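Local coordinates for phiAB6 tailspike (Unidentified phage, PDB 5JS4), which probably binds and fragments the exopolysaccharide of Acinetobacter baumannii as a trimeric, beta-helical phage tailspike, at residues 614-628 with 637-649. Residues are numbered along the deposited sequence; the frame is centred on the assembly and turned at random.
Sequences YDQSFSTPQNNNGWK and YRVERVSGNTSVI
The open end of the beta hairpin formed by strands 627-633 and 636-641, near the tailspike's C-terminus, is where Lys628 pairs with Glu640. Their backbones exchange two hydrogen bonds, Lys628 N to Glu640 O at 3.0 Å and Glu640 N to Lys628 O at 2.9 Å. Two residues back from Lys628, beyond the non-hydrogen-bonded pair Trp627-Arg641, Gly626 O takes two donors from opposite faces of its carbonyl plane: Val642 N, nearly straight at 168°, and Asn645 ND2, 2.9 Å away and well above that plane. Glycine suits this position because its positive phi in the type I' turn from Asn624 to Trp627 would press a CB against the preceding carbonyl and bring it too close to Asn645 ND2.

The same ND2 sits over the centre of the Trp627 ring, 3.5 Å above its plane, the amide nearly upright at 85°. Arg641 CG comes within 3.5 Å of Trp627 NE1, which donates to Ala692 O. On the sheet face of Lys628 and Glu640, the lysine's extended chain runs past Val642 CG1, whereas Glu640 OE1 forms a salt bridge with Arg638 NE, and OE2 stays beyond salt-bridge distance of Lys628 NZ.

Farther off, the edge of Tyr637 meets the face of Tyr614, and one water joins both hydroxyls to Gln616 OE1. Asparagine suits position 645 because its amide donates and accepts: with ND2 bonded to Gly626 O and OD1 to Ser647 N, an Asx turn, its rotation is set.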
loop_
_atom_site.group_PDB
_atom_site.type_symbol
_atom_site.label_atom_id
_atom_site.label_comp_id
_atom_site.label_asym_id
_atom_site.label_seq_id
_atom_site.Cartn_x
_atom_site.Cartn_y
_atom_site.Cartn_z
ATOM N N TYR A 614 -42.427 33.854 24.876
ATOM C CA TYR A 614 -42.559 35.068 25.677
ATOM C C TYR A 614 -42.847 34.666 27.112
ATOM O O TYR A 614 -43.660 33.786 27.345
ATOM C CB TYR A 614 -43.734 35.896 25.166
ATOM C CG TYR A 614 -44.138 37.030 26.076
ATOM C CD1 TYR A 614 -43.485 38.252 26.015
ATOM C CD2 TYR A 614 -45.175 36.881 26.994
ATOM C CE1 TYR A 614 -43.850 39.297 26.843
ATOM C CE2 TYR A 614 -45.551 37.919 27.827
ATOM C CZ TYR A 614 -44.881 39.127 27.748
ATOM O OH TYR A 614 -45.244 40.173 28.563
ATOM N N ASP A 615 -42.192 35.316 28.071
ATOM C CA ASP A 615 -42.461 35.090 29.489
ATOM C C ASP A 615 -42.160 36.391 30.209
ATOM O O ASP A 615 -41.017 36.843 30.221
ATOM C CB ASP A 615 -41.588 33.951 30.019
ATOM C CG ASP A 615 -41.900 33.567 31.463
ATOM O OD1 ASP A 615 -42.585 34.324 32.183
ATOM O OD2 ASP A 615 -41.440 32.482 31.874
ATOM N N GLN A 616 -43.185 37.002 30.790
ATOM C CA GLN A 616 -42.989 38.292 31.454
ATOM C C GLN A 616 -42.115 38.170 32.708
ATOM O O GLN A 616 -41.641 39.183 33.220
ATOM C CB GLN A 616 -44.324 38.982 31.748
ATOM C CG GLN A 616 -45.191 38.327 32.798
ATOM C CD GLN A 616 -46.536 39.029 32.935
ATOM O OE1 GLN A 616 -47.364 38.986 32.025
ATOM N NE2 GLN A 616 -46.757 39.679 34.068
ATOM N N SER A 617 -41.889 36.944 33.184
ATOM C CA SER A 617 -40.964 36.700 34.306
ATOM C C SER A 617 -39.493 36.553 33.898
ATOM O O SER A 617 -38.616 36.510 34.772
ATOM C CB SER A 617 -41.388 35.465 35.109
ATOM O OG SER A 617 -42.565 35.723 35.843
ATOM N N PHE A 618 -39.208 36.456 32.598
ATOM C CA PHE A 618 -37.815 36.432 32.137
ATOM C C PHE A 618 -37.128 37.743 32.516
ATOM O O PHE A 618 -37.725 38.812 32.398
ATOM C CB PHE A 618 -37.697 36.296 30.609
ATOM C CG PHE A 618 -37.954 34.911 30.061
ATOM C CD1 PHE A 618 -37.694 33.753 30.789
ATOM C CD2 PHE A 618 -38.400 34.777 28.756
ATOM C CE1 PHE A 618 -37.925 32.501 30.240
ATOM C CE2 PHE A 618 -38.632 33.531 28.202
ATOM C CZ PHE A 618 -38.391 32.392 28.941
ATOM N N SER A 619 -35.866 37.644 32.928
ATOM C CA SER A 619 -35.039 38.819 33.204
ATOM C C SER A 619 -34.712 39.584 31.921
ATOM O O SER A 619 -34.627 40.813 31.928
ATOM C CB SER A 619 -33.743 38.400 33.902
ATOM O OG SER A 619 -34.017 37.746 35.129
ATOM N N THR A 620 -34.514 38.846 30.831
ATOM C CA THR A 620 -34.287 39.434 29.511
ATOM C C THR A 620 -35.105 38.639 28.497
ATOM O O THR A 620 -35.308 37.443 28.688
ATOM C CB THR A 620 -32.801 39.384 29.110
ATOM O OG1 THR A 620 -32.368 38.022 29.022
ATOM C CG2 THR A 620 -31.935 40.118 30.126
ATOM N N PRO A 621 -35.584 39.296 27.425
ATOM C CA PRO A 621 -36.405 38.553 26.468
ATOM C C PRO A 621 -35.641 37.413 25.809
ATOM O O PRO A 621 -34.454 37.529 25.530
ATOM C CB PRO A 621 -36.794 39.607 25.422
ATOM C CG PRO A 621 -36.541 40.927 26.064
ATOM C CD PRO A 621 -35.426 40.709 27.037
ATOM N N GLN A 622 -36.326 36.303 25.579
ATOM C CA GLN A 622 -35.750 35.216 24.819
ATOM C C GLN A 622 -35.599 35.674 23.371
ATOM O O GLN A 622 -36.452 36.384 22.845
ATOM C CB GLN A 622 -36.655 33.991 24.906
ATOM C CG GLN A 622 -36.025 32.716 24.397
ATOM C CD GLN A 622 -36.965 31.543 24.532
ATOM O OE1 GLN A 622 -37.680 31.211 23.592
ATOM N NE2 GLN A 622 -36.991 30.929 25.709
ATOM N N ASN A 623 -34.496 35.285 22.748
ATOM C CA ASN A 623 -34.225 35.632 21.359
ATOM C C ASN A 623 -33.894 34.369 20.586
ATOM O O ASN A 623 -33.058 33.579 21.019
ATOM C CB ASN A 623 -33.065 36.633 21.295
ATOM C CG ASN A 623 -32.788 37.133 19.886
ATOM O OD1 ASN A 623 -32.528 36.348 18.973
ATOM N ND2 ASN A 623 -32.819 38.453 19.705
ATOM N N ASN A 624 -34.575 34.164 19.459
ATOM C CA ASN A 624 -34.217 33.099 18.537
ATOM C C ASN A 624 -33.862 33.705 17.189
ATOM O O ASN A 624 -34.729 34.220 16.491
ATOM C CB ASN A 624 -35.361 32.086 18.386
ATOM C CG ASN A 624 -34.973 30.885 17.534
ATOM O OD1 ASN A 624 -33.986 30.909 16.807
ATOM N ND2 ASN A 624 -35.760 29.819 17.626
ATOM N N ASN A 625 -32.575 33.665 16.848
ATOM C CA ASN A 625 -32.127 33.977 15.495
ATOM C C ASN A 625 -32.387 35.426 15.086
ATOM O O ASN A 625 -32.544 35.716 13.899
ATOM C CB ASN A 625 -32.810 33.023 14.499
ATOM C CG ASN A 625 -31.985 32.766 13.256
ATOM O OD1 ASN A 625 -30.803 33.108 13.192
ATOM N ND2 ASN A 625 -32.607 32.141 12.258
ATOM N N GLY A 626 -32.431 36.327 16.065
ATOM C CA GLY A 626 -32.698 37.741 15.802
ATOM C C GLY A 626 -34.139 38.182 15.967
ATOM O O GLY A 626 -34.456 39.340 15.701
ATOM N N TRP A 627 -35.014 37.265 16.384
ATOM C CA TRP A 627 -36.394 37.593 16.737
ATOM C C TRP A 627 -36.618 37.466 18.242
ATOM O O TRP A 627 -36.082 36.560 18.880
ATOM C CB TRP A 627 -37.388 36.682 15.999
ATOM C CG TRP A 627 -37.623 37.090 14.580
ATOM C CD1 TRP A 627 -38.584 37.944 14.126
ATOM C CD2 TRP A 627 -36.879 36.675 13.433
ATOM N NE1 TRP A 627 -38.491 38.083 12.761
ATOM C CE2 TRP A 627 -37.448 37.320 12.310
ATOM C CE3 TRP A 627 -35.785 35.824 13.240
ATOM C CZ2 TRP A 627 -36.959 37.137 11.015
ATOM C CZ3 TRP A 627 -35.300 35.643 11.952
ATOM C CH2 TRP A 627 -35.887 36.303 10.856
ATOM N N LYS A 628 -37.412 38.381 18.791
ATOM C CA LYS A 628 -37.876 38.305 20.180
ATOM C C LYS A 628 -39.348 38.677 20.223
ATOM O O LYS A 628 -39.883 39.233 19.258
ATOM C CB LYS A 628 -37.069 39.235 21.094
ATOM C CG LYS A 628 -37.227 40.715 20.795
ATOM C CD LYS A 628 -36.514 41.552 21.845
ATOM C CE LYS A 628 -36.651 43.031 21.555
ATOM N NZ LYS A 628 -35.995 43.844 22.615
ATOM N N TYR A 637 -48.862 41.561 20.999
ATOM C CA TYR A 637 -47.453 41.200 21.107
ATOM C C TYR A 637 -46.809 41.236 19.738
ATOM O O TYR A 637 -47.432 40.844 18.760
ATOM C CB TYR A 637 -47.330 39.803 21.736
ATOM C CG TYR A 637 -47.839 39.826 23.151
ATOM C CD1 TYR A 637 -49.204 39.802 23.419
ATOM C CD2 TYR A 637 -46.963 39.960 24.219
ATOM C CE1 TYR A 637 -49.683 39.880 24.712
ATOM C CE2 TYR A 637 -47.432 40.038 25.514
ATOM C CZ TYR A 637 -48.791 40.004 25.756
ATOM O OH TYR A 637 -49.264 40.085 27.041
ATOM N N ARG A 638 -45.574 41.720 19.668
ATOM C CA ARG A 638 -44.815 41.707 18.424
ATOM C C ARG A 638 -43.748 40.633 18.485
ATOM O O ARG A 638 -42.924 40.629 19.397
ATOM C CB ARG A 638 -44.128 43.054 18.173
ATOM C CG ARG A 638 -45.065 44.228 17.972
ATOM C CD ARG A 638 -44.327 45.409 17.354
ATOM N NE ARG A 638 -43.221 45.861 18.189
ATOM C CZ ARG A 638 -43.302 46.785 19.149
ATOM N NH1 ARG A 638 -44.454 47.387 19.430
ATOM N NH2 ARG A 638 -42.213 47.109 19.838
ATOM N N VAL A 639 -43.782 39.723 17.515
ATOM C CA VAL A 639 -42.669 38.828 17.232
ATOM C C VAL A 639 -41.830 39.595 16.217
ATOM O O VAL A 639 -42.137 39.610 15.019
ATOM C CB VAL A 639 -43.146 37.469 16.674
ATOM C CG1 VAL A 639 -41.967 36.537 16.451
ATOM C CG2 VAL A 639 -44.167 36.835 17.610
ATOM N N GLU A 640 -40.794 40.264 16.715
ATOM C CA GLU A 640 -40.116 41.321 15.964
ATOM C C GLU A 640 -38.620 41.101 15.840
ATOM O O GLU A 640 -38.002 40.418 16.658
ATOM C CB GLU A 640 -40.360 42.677 16.630
ATOM C CG GLU A 640 -39.832 42.774 18.053
ATOM C CD GLU A 640 -39.860 44.184 18.607
ATOM O OE1 GLU A 640 -40.713 44.988 18.180
ATOM O OE2 GLU A 640 -39.028 44.479 19.486
ATOM N N ARG A 641 -38.047 41.733 14.823
ATOM C CA ARG A 641 -36.612 41.707 14.594
ATOM C C ARG A 641 -35.914 42.679 15.530
ATOM O O ARG A 641 -36.359 43.818 15.707
ATOM C CB ARG A 641 -36.292 42.100 13.155
ATOM C CG ARG A 641 -36.955 41.205 12.132
ATOM C CD ARG A 641 -36.429 41.437 10.731
ATOM N NE ARG A 641 -36.726 42.781 10.234
ATOM C CZ ARG A 641 -36.423 43.216 9.012
ATOM N NH1 ARG A 641 -35.792 42.427 8.150
ATOM N NH2 ARG A 641 -36.743 44.457 8.659
ATOM N N VAL A 642 -34.818 42.229 16.124
ATOM C CA VAL A 642 -33.972 43.117 16.910
ATOM C C VAL A 642 -33.013 43.874 15.993
ATOM O O VAL A 642 -32.844 43.529 14.820
ATOM C CB VAL A 642 -33.198 42.362 18.004
ATOM C CG1 VAL A 642 -34.155 41.569 18.883
ATOM C CG2 VAL A 642 -32.139 41.451 17.405
ATOM N N SER A 643 -32.391 44.916 16.538
ATOM C CA SER A 643 -31.468 45.743 15.775
ATOM C C SER A 643 -30.382 44.890 15.130
ATOM O O SER A 643 -29.758 44.062 15.794
ATOM C CB SER A 643 -30.828 46.800 16.675
ATOM O OG SER A 643 -29.953 47.629 15.932
ATOM N N GLY A 644 -30.181 45.078 13.830
ATOM C CA GLY A 644 -29.148 44.354 13.096
ATOM C C GLY A 644 -29.663 43.119 12.377
ATOM O O GLY A 644 -29.002 42.605 11.477
ATOM N N ASN A 645 -30.832 42.623 12.773
ATOM C CA ASN A 645 -31.436 41.509 12.061
ATOM C C ASN A 645 -32.137 42.013 10.806
ATOM O O ASN A 645 -33.237 42.554 10.888
ATOM C CB ASN A 645 -32.427 40.755 12.945
ATOM C CG ASN A 645 -33.118 39.630 12.201
ATOM O OD1 ASN A 645 -32.711 39.261 11.099
ATOM N ND2 ASN A 645 -34.168 39.085 12.797
ATOM N N THR A 646 -31.491 41.824 9.657
ATOM C CA THR A 646 -32.031 42.251 8.369
ATOM C C THR A 646 -32.612 41.080 7.586
ATOM O O THR A 646 -32.993 41.228 6.423
ATOM C CB THR A 646 -30.946 42.936 7.517
ATOM O OG1 THR A 646 -29.854 42.034 7.311
ATOM C CG2 THR A 646 -30.441 44.195 8.212
ATOM N N SER A 647 -32.679 39.915 8.227
ATOM C CA SER A 647 -33.266 38.734 7.606
ATOM C C SER A 647 -34.783 38.855 7.574
ATOM O O SER A 647 -35.369 39.609 8.349
ATOM C CB SER A 647 -32.845 37.472 8.358
ATOM O OG SER A 647 -31.435 37.330 8.352
ATOM N N VAL A 648 -35.416 38.108 6.671
ATOM C CA VAL A 648 -36.859 38.194 6.485
ATOM C C VAL A 648 -37.523 36.827 6.505
ATOM O O VAL A 648 -36.868 35.791 6.359
ATOM C CB VAL A 648 -37.234 38.900 5.161
ATOM C CG1 VAL A 648 -36.618 40.289 5.108
ATOM C CG2 VAL A 648 -36.800 38.081 3.954
ATOM N N ILE A 649 -38.836 36.866 6.697
ATOM C CA ILE A 649 -39.715 35.721 6.533
ATOM C C ILE A 649 -40.334 35.818 5.144
ATOM O O ILE A 649 -40.865 36.868 4.772
ATOM C CB ILE A 649 -40.838 35.747 7.586
ATOM C CG1 ILE A 649 -40.254 35.563 8.993
ATOM C CG2 ILE A 649 -41.894 34.686 7.291
ATOM C CD1 ILE A 649 -41.175 36.032 10.094
HETATM O O HOH W 1 -47.773 39.970 29.299
#